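Long-range contact in coiled-coil quantitatively-enriched protein 1 (Schizosaccharomyces pombe, PDB 7CUJ), which links telomeres to the meiotic centrosome component pcp1 and is required for telomere clustering in meiosis, telomere length regulation and chromosome segregation: residues Phe106-Leu110 with Arg283-Val289. Numbering follows the deposited sequence.
Sequences FLQEL and RDIAKNV
Phe-106 pushes its ring against one turn of helix 283-289: with chi1 at t, CE1 comes 3.9 Å from both CA of Ala-286 and CG2 of Ile-285, while Val-289 CG2 meets the ring edge, 4.3 Å from Phe-106 CE1. Both segments are regular alpha-helix, bonded i to i+4 through the backbone, and their N-to-C directions run the same general way, 46° apart (signed crossing angle -46°), with axes 8.4 Å apart at closest approach. Ala-286 makes that spacing possible. Its CB points at the other helix and sits 3.6 Å from Glu-109 CB, and its CA lies just 4.9 Å from that of Leu-110, the nearest CA pair. Leu-110 (t, p) then sets its CD1 3.7 Å from Ala-286 O and 4.0 Å from Val-289 CG1. On the polar side of this apolar seam, Glu-109, with chi1 and chi2 both m, bends its carboxylate out to Arg-283, and OE2 forms a salt bridge with NE at 3.3 Å. The contact is a close helix-helix crossing built round a small residue, with 351 Å² buried in all. It joins helix 102-112 to helix 275-294, far apart in sequence, within the parallel alpha/beta domain of Ccq1. Phe-106 and Ile-285 also reach Ile-14 on strand 11-16, at one margin of the sheet, while Leu-107 points away from this seam and packs on Leu-135 of helix 129-141.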
loop_
_atom_site.group_PDB
_atom_site.type_symbol
_atom_site.label_atom_id
_atom_site.label_comp_id
_atom_site.label_asym_id
_atom_site.label_seq_id
_atom_site.Cartn_x
_atom_site.Cartn_y
_atom_site.Cartn_z
ATOM N N PHE A 106 3.418 -26.891 -24.119
ATOM C CA PHE A 106 3.938 -26.582 -25.440
ATOM C C PHE A 106 5.123 -27.490 -25.761
ATOM O O PHE A 106 5.160 -28.100 -26.827
ATOM C CB PHE A 106 4.321 -25.104 -25.567
ATOM C CG PHE A 106 5.076 -24.774 -26.828
ATOM C CD1 PHE A 106 4.401 -24.543 -28.020
ATOM C CD2 PHE A 106 6.464 -24.726 -26.835
ATOM C CE1 PHE A 106 5.097 -24.256 -29.187
ATOM C CE2 PHE A 106 7.158 -24.442 -28.002
ATOM C CZ PHE A 106 6.474 -24.209 -29.177
ATOM N N LEU A 107 6.078 -27.569 -24.826
ATOM C CA LEU A 107 7.312 -28.310 -25.032
ATOM C C LEU A 107 7.017 -29.799 -25.199
ATOM O O LEU A 107 7.668 -30.471 -25.996
ATOM C CB LEU A 107 8.265 -28.044 -23.862
ATOM C CG LEU A 107 8.927 -26.666 -23.854
ATOM C CD1 LEU A 107 9.645 -26.419 -22.538
ATOM C CD2 LEU A 107 9.890 -26.505 -25.022
ATOM N N GLN A 108 6.021 -30.297 -24.457
ATOM C CA GLN A 108 5.608 -31.690 -24.528
ATOM C C GLN A 108 5.056 -31.992 -25.918
ATOM O O GLN A 108 5.479 -32.952 -26.558
ATOM C CB GLN A 108 4.545 -31.983 -23.466
ATOM C CG GLN A 108 4.191 -33.459 -23.337
ATOM C CD GLN A 108 2.782 -33.657 -22.836
ATOM O OE1 GLN A 108 1.808 -33.469 -23.562
ATOM N NE2 GLN A 108 2.662 -34.051 -21.579
ATOM N N GLU A 109 4.114 -31.153 -26.369
ATOM C CA GLU A 109 3.366 -31.386 -27.595
ATOM C C GLU A 109 4.247 -31.132 -28.816
ATOM O O GLU A 109 3.966 -31.656 -29.891
ATOM C CB GLU A 109 2.102 -30.524 -27.641
ATOM C CG GLU A 109 1.070 -30.880 -26.583
ATOM C CD GLU A 109 0.378 -32.227 -26.726
ATOM O OE1 GLU A 109 0.363 -32.781 -27.848
ATOM O OE2 GLU A 109 -0.157 -32.716 -25.710
ATOM N N LEU A 110 5.305 -30.328 -28.640
ATOM C CA LEU A 110 6.231 -30.044 -29.726
ATOM C C LEU A 110 6.962 -31.325 -30.123
ATOM O O LEU A 110 6.961 -31.693 -31.294
ATOM C CB LEU A 110 7.216 -28.946 -29.308
ATOM C CG LEU A 110 8.213 -28.508 -30.383
ATOM C CD1 LEU A 110 7.516 -27.769 -31.517
ATOM C CD2 LEU A 110 9.317 -27.648 -29.786
ATOM N N ARG A 283 -1.760 -26.895 -28.251
ATOM C CA ARG A 283 -1.456 -28.019 -29.121
ATOM C C ARG A 283 -1.372 -27.552 -30.572
ATOM O O ARG A 283 -0.465 -27.957 -31.295
ATOM C CB ARG A 283 -2.492 -29.133 -28.945
ATOM C CG ARG A 283 -2.282 -29.947 -27.678
ATOM C CD ARG A 283 -3.444 -30.843 -27.310
ATOM N NE ARG A 283 -3.160 -31.500 -26.042
ATOM C CZ ARG A 283 -3.879 -32.481 -25.509
ATOM N NH1 ARG A 283 -4.950 -32.942 -26.135
ATOM N NH2 ARG A 283 -3.520 -33.002 -24.349
ATOM N N ASP A 284 -2.315 -26.691 -30.976
ATOM C CA ASP A 284 -2.380 -26.179 -32.336
ATOM C C ASP A 284 -1.146 -25.331 -32.639
ATOM O O ASP A 284 -0.620 -25.385 -33.749
ATOM C CB ASP A 284 -3.697 -25.445 -32.601
ATOM C CG ASP A 284 -4.879 -26.376 -32.832
ATOM O OD1 ASP A 284 -4.835 -27.523 -32.332
ATOM O OD2 ASP A 284 -5.834 -25.951 -33.515
ATOM N N ILE A 285 -0.688 -24.561 -31.643
ATOM C CA ILE A 285 0.532 -23.782 -31.789
ATOM C C ILE A 285 1.722 -24.735 -31.896
ATOM O O ILE A 285 2.615 -24.514 -32.709
ATOM C CB ILE A 285 0.693 -22.745 -30.656
ATOM C CG1 ILE A 285 -0.326 -21.609 -30.782
ATOM C CG2 ILE A 285 2.114 -22.203 -30.614
ATOM C CD1 ILE A 285 -0.541 -20.825 -29.506
ATOM N N ALA A 286 1.703 -25.807 -31.092
ATOM C CA ALA A 286 2.799 -26.762 -31.027
ATOM C C ALA A 286 2.912 -27.555 -32.329
ATOM O O ALA A 286 4.018 -27.761 -32.829
ATOM C CB ALA A 286 2.627 -27.672 -29.836
ATOM N N LYS A 287 1.766 -27.998 -32.865
ATOM C CA LYS A 287 1.713 -28.735 -34.118
ATOM C C LYS A 287 2.285 -27.880 -35.247
ATOM O O LYS A 287 3.094 -28.359 -36.038
ATOM C CB LYS A 287 0.280 -29.182 -34.426
ATOM C CG LYS A 287 -0.216 -30.367 -33.606
ATOM C CD LYS A 287 -1.702 -30.625 -33.716
ATOM C CE LYS A 287 -2.143 -31.804 -32.874
ATOM N NZ LYS A 287 -3.601 -32.047 -32.977
ATOM N N ASN A 288 1.869 -26.606 -35.283
ATOM C CA ASN A 288 2.241 -25.660 -36.325
ATOM C C ASN A 288 3.749 -25.418 -36.331
ATOM O O ASN A 288 4.356 -25.368 -37.398
ATOM C CB ASN A 288 1.490 -24.333 -36.185
ATOM C CG ASN A 288 0.156 -24.321 -36.900
ATOM O OD1 ASN A 288 -0.051 -23.526 -37.811
ATOM N ND2 ASN A 288 -0.752 -25.195 -36.497
ATOM N N VAL A 289 4.333 -25.246 -35.138
ATOM C CA VAL A 289 5.745 -24.923 -34.997
ATOM C C VAL A 289 6.576 -26.144 -35.389
ATOM O O VAL A 289 7.590 -26.008 -36.073
ATOM C CB VAL A 289 6.088 -24.406 -33.582
ATOM C CG1 VAL A 289 7.588 -24.269 -33.360
ATOM C CG2 VAL A 289 5.394 -23.089 -33.274
#